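Long-range contact in single-stranded DNA-binding protein (Thermus aquaticus, PDB 2IHF), which probably binds single-stranded DNA and recruits partner proteins to it during DNA replication, recombination and repair: residues 56-61 with 99-104. The protein carries 1 engineered substitution. Sequence-based numbering, arbitrary orientation.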
loop_
_atom_site.group_PDB
_atom_site.type_symbol
_atom_site.label_atom_id
_atom_site.label_comp_id
_atom_site.label_asym_id
_atom_site.label_seq_id
_atom_site.Cartn_x
_atom_site.Cartn_y
_atom_site.Cartn_z
ATOM N N VAL A 56 13.426 -11.960 2.161
ATOM C CA VAL A 56 12.954 -10.927 3.061
ATOM C C VAL A 56 13.685 -11.091 4.386
ATOM O O VAL A 56 13.786 -12.202 4.908
ATOM C CB VAL A 56 11.421 -11.051 3.262
ATOM C CG1 VAL A 56 10.962 -10.140 4.372
ATOM C CG2 VAL A 56 10.693 -10.693 1.966
ATOM N N ARG A 57 14.208 -9.994 4.927
ATOM C CA ARG A 57 14.931 -10.065 6.189
ATOM C C ARG A 57 14.232 -9.416 7.370
ATOM O O ARG A 57 13.927 -8.227 7.345
ATOM C CB ARG A 57 16.327 -9.461 6.047
ATOM C CG ARG A 57 17.041 -9.317 7.382
ATOM C CD ARG A 57 18.517 -9.087 7.196
ATOM N NE ARG A 57 19.117 -10.184 6.451
ATOM C CZ ARG A 57 20.406 -10.249 6.133
ATOM N NH1 ARG A 57 21.229 -9.272 6.502
ATOM N NH2 ARG A 57 20.869 -11.282 5.436
ATOM N N LEU A 58 13.998 -10.225 8.402
ATOM C CA LEU A 58 13.366 -9.802 9.654
ATOM C C LEU A 58 14.481 -9.676 10.683
ATOM O O LEU A 58 15.426 -10.467 10.683
ATOM C CB LEU A 58 12.370 -10.856 10.142
ATOM C CG LEU A 58 10.888 -10.527 10.265
ATOM C CD1 LEU A 58 10.192 -11.682 10.970
ATOM C CD2 LEU A 58 10.697 -9.254 11.050
ATOM N N LEU A 59 14.366 -8.694 11.564
ATOM C CA LEU A 59 15.387 -8.491 12.576
ATOM C C LEU A 59 14.839 -8.420 13.988
ATOM O O LEU A 59 13.727 -7.944 14.225
ATOM C CB LEU A 59 16.161 -7.194 12.310
ATOM C CG LEU A 59 17.077 -7.022 11.102
ATOM C CD1 LEU A 59 17.634 -5.617 11.134
ATOM C CD2 LEU A 59 18.209 -8.031 11.130
ATOM N N GLY A 60 15.652 -8.910 14.916
ATOM C CA GLY A 60 15.341 -8.864 16.331
ATOM C C GLY A 60 14.105 -9.522 16.892
ATOM O O GLY A 60 13.776 -10.660 16.555
ATOM N N ARG A 61 13.435 -8.773 17.767
ATOM C CA ARG A 61 12.233 -9.217 18.468
ATOM C C ARG A 61 11.352 -10.167 17.665
ATOM O O ARG A 61 11.248 -11.351 17.995
ATOM C CB ARG A 61 11.416 -7.999 18.948
ATOM C CG ARG A 61 10.806 -7.123 17.840
ATOM C CD ARG A 61 11.837 -6.276 17.075
ATOM N NE ARG A 61 12.335 -5.145 17.863
ATOM C CZ ARG A 61 13.385 -5.190 18.686
ATOM N NH1 ARG A 61 14.076 -6.314 18.838
ATOM N NH2 ARG A 61 13.744 -4.107 19.365
ATOM N N VAL A 99 14.635 -6.643 0.633
ATOM C CA VAL A 99 13.459 -6.214 1.355
ATOM C C VAL A 99 13.736 -6.454 2.843
ATOM O O VAL A 99 14.102 -7.551 3.254
ATOM C CB VAL A 99 12.217 -7.014 0.921
ATOM C CG1 VAL A 99 11.011 -6.574 1.724
ATOM C CG2 VAL A 99 11.963 -6.820 -0.562
ATOM N N ARG A 100 13.597 -5.404 3.636
ATOM C CA ARG A 100 13.770 -5.494 5.077
ATOM C C ARG A 100 12.337 -5.479 5.592
ATOM O O ARG A 100 11.634 -4.486 5.428
ATOM C CB ARG A 100 14.531 -4.264 5.586
ATOM C CG ARG A 100 14.337 -3.932 7.067
ATOM C CD ARG A 100 15.319 -4.660 7.951
ATOM N NE ARG A 100 14.623 -5.378 9.009
ATOM C CZ ARG A 100 13.892 -4.808 9.964
ATOM N NH1 ARG A 100 13.764 -3.485 10.004
ATOM N NH2 ARG A 100 13.262 -5.573 10.862
ATOM N N ALA A 101 11.884 -6.578 6.183
ATOM C CA ALA A 101 10.520 -6.625 6.720
ATOM C C ALA A 101 10.394 -5.908 8.065
ATOM O O ALA A 101 11.171 -6.150 8.985
ATOM C CB ALA A 101 10.067 -8.071 6.876
ATOM N N GLU A 102 9.426 -5.011 8.191
ATOM C CA GLU A 102 9.243 -4.350 9.469
ATOM C C GLU A 102 8.481 -5.314 10.357
ATOM O O GLU A 102 8.726 -5.382 11.555
ATOM C CB GLU A 102 8.490 -3.051 9.281
ATOM C CG GLU A 102 9.256 -2.122 8.389
ATOM C CD GLU A 102 8.614 -0.777 8.305
ATOM O OE1 GLU A 102 7.506 -0.688 7.728
ATOM O OE2 GLU A 102 9.215 0.188 8.826
ATOM N N PHE A 103 7.552 -6.056 9.758
ATOM C CA PHE A 103 6.789 -7.075 10.474
ATOM C C PHE A 103 6.269 -8.104 9.474
ATOM O O PHE A 103 6.196 -7.841 8.267
ATOM C CB PHE A 103 5.630 -6.442 11.277
ATOM C CG PHE A 103 4.524 -5.881 10.434
ATOM C CD1 PHE A 103 3.497 -6.711 9.968
ATOM C CD2 PHE A 103 4.512 -4.529 10.081
ATOM C CE1 PHE A 103 2.466 -6.212 9.156
ATOM C CE2 PHE A 103 3.482 -4.009 9.263
ATOM C CZ PHE A 103 2.462 -4.857 8.802
ATOM N N ILE A 104 5.969 -9.302 9.957
ATOM C CA ILE A 104 5.397 -10.317 9.083
ATOM C C ILE A 104 4.210 -10.941 9.802
ATOM O O ILE A 104 4.133 -10.919 11.034
ATOM C CB ILE A 104 6.389 -11.459 8.684
ATOM C CG1 ILE A 104 6.778 -12.279 9.911
ATOM C CG2 ILE A 104 7.609 -10.893 7.999
ATOM C CD1 ILE A 104 7.582 -13.489 9.564
#
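Arg57 and Arg100 sit opposite each other where strands 56-59 and 99-101 run parallel, their short axes inclined by 36°. Arg57 is gripped through both its backbone polar atoms: its N donates to Val99 O (3.0 Å, nearly straight), and its O receives Ala101 N (2.9 Å), which approaches from above the carbonyl plane. After Ala101 the chain turns a corner at a classic beta bulge, where Glu102 and Phe103 both face Glu79, and the two strands part.

On the sheet face that Val56 shares with Val99, Val56 CG1, anti to its own N (chi1 170°), presses tightly on Ala101 CB at 3.4 Å. In a separate contact Ile104, past the corner, brings its CD1 against Leu58 CD1 at 3.5 Å; Trp66 of helix 61-66 covers this leucine-isoleucine pair. On the face of Arg57 and Arg100, Arg100 bends at chi2 and chi3, so that NE makes a weak hydrogen bond to Arg57 O (3.4 Å) and one guanidinium face lies beneath Leu59 CD1, near the rim. A serine in place of Arg100 would probably leave Leu59 without this flat partner and Arg57 O without its second, weaker donor. The Arg57 side chain leads away to a salt bridge with Asp31.

Such a parallel pairing, which joins strand 47-59 directly to strand 95-107 although helix 61-66 and strand 75-86 come between them in the chain, closes the five-stranded barrel of the first of the chain's two OB folds.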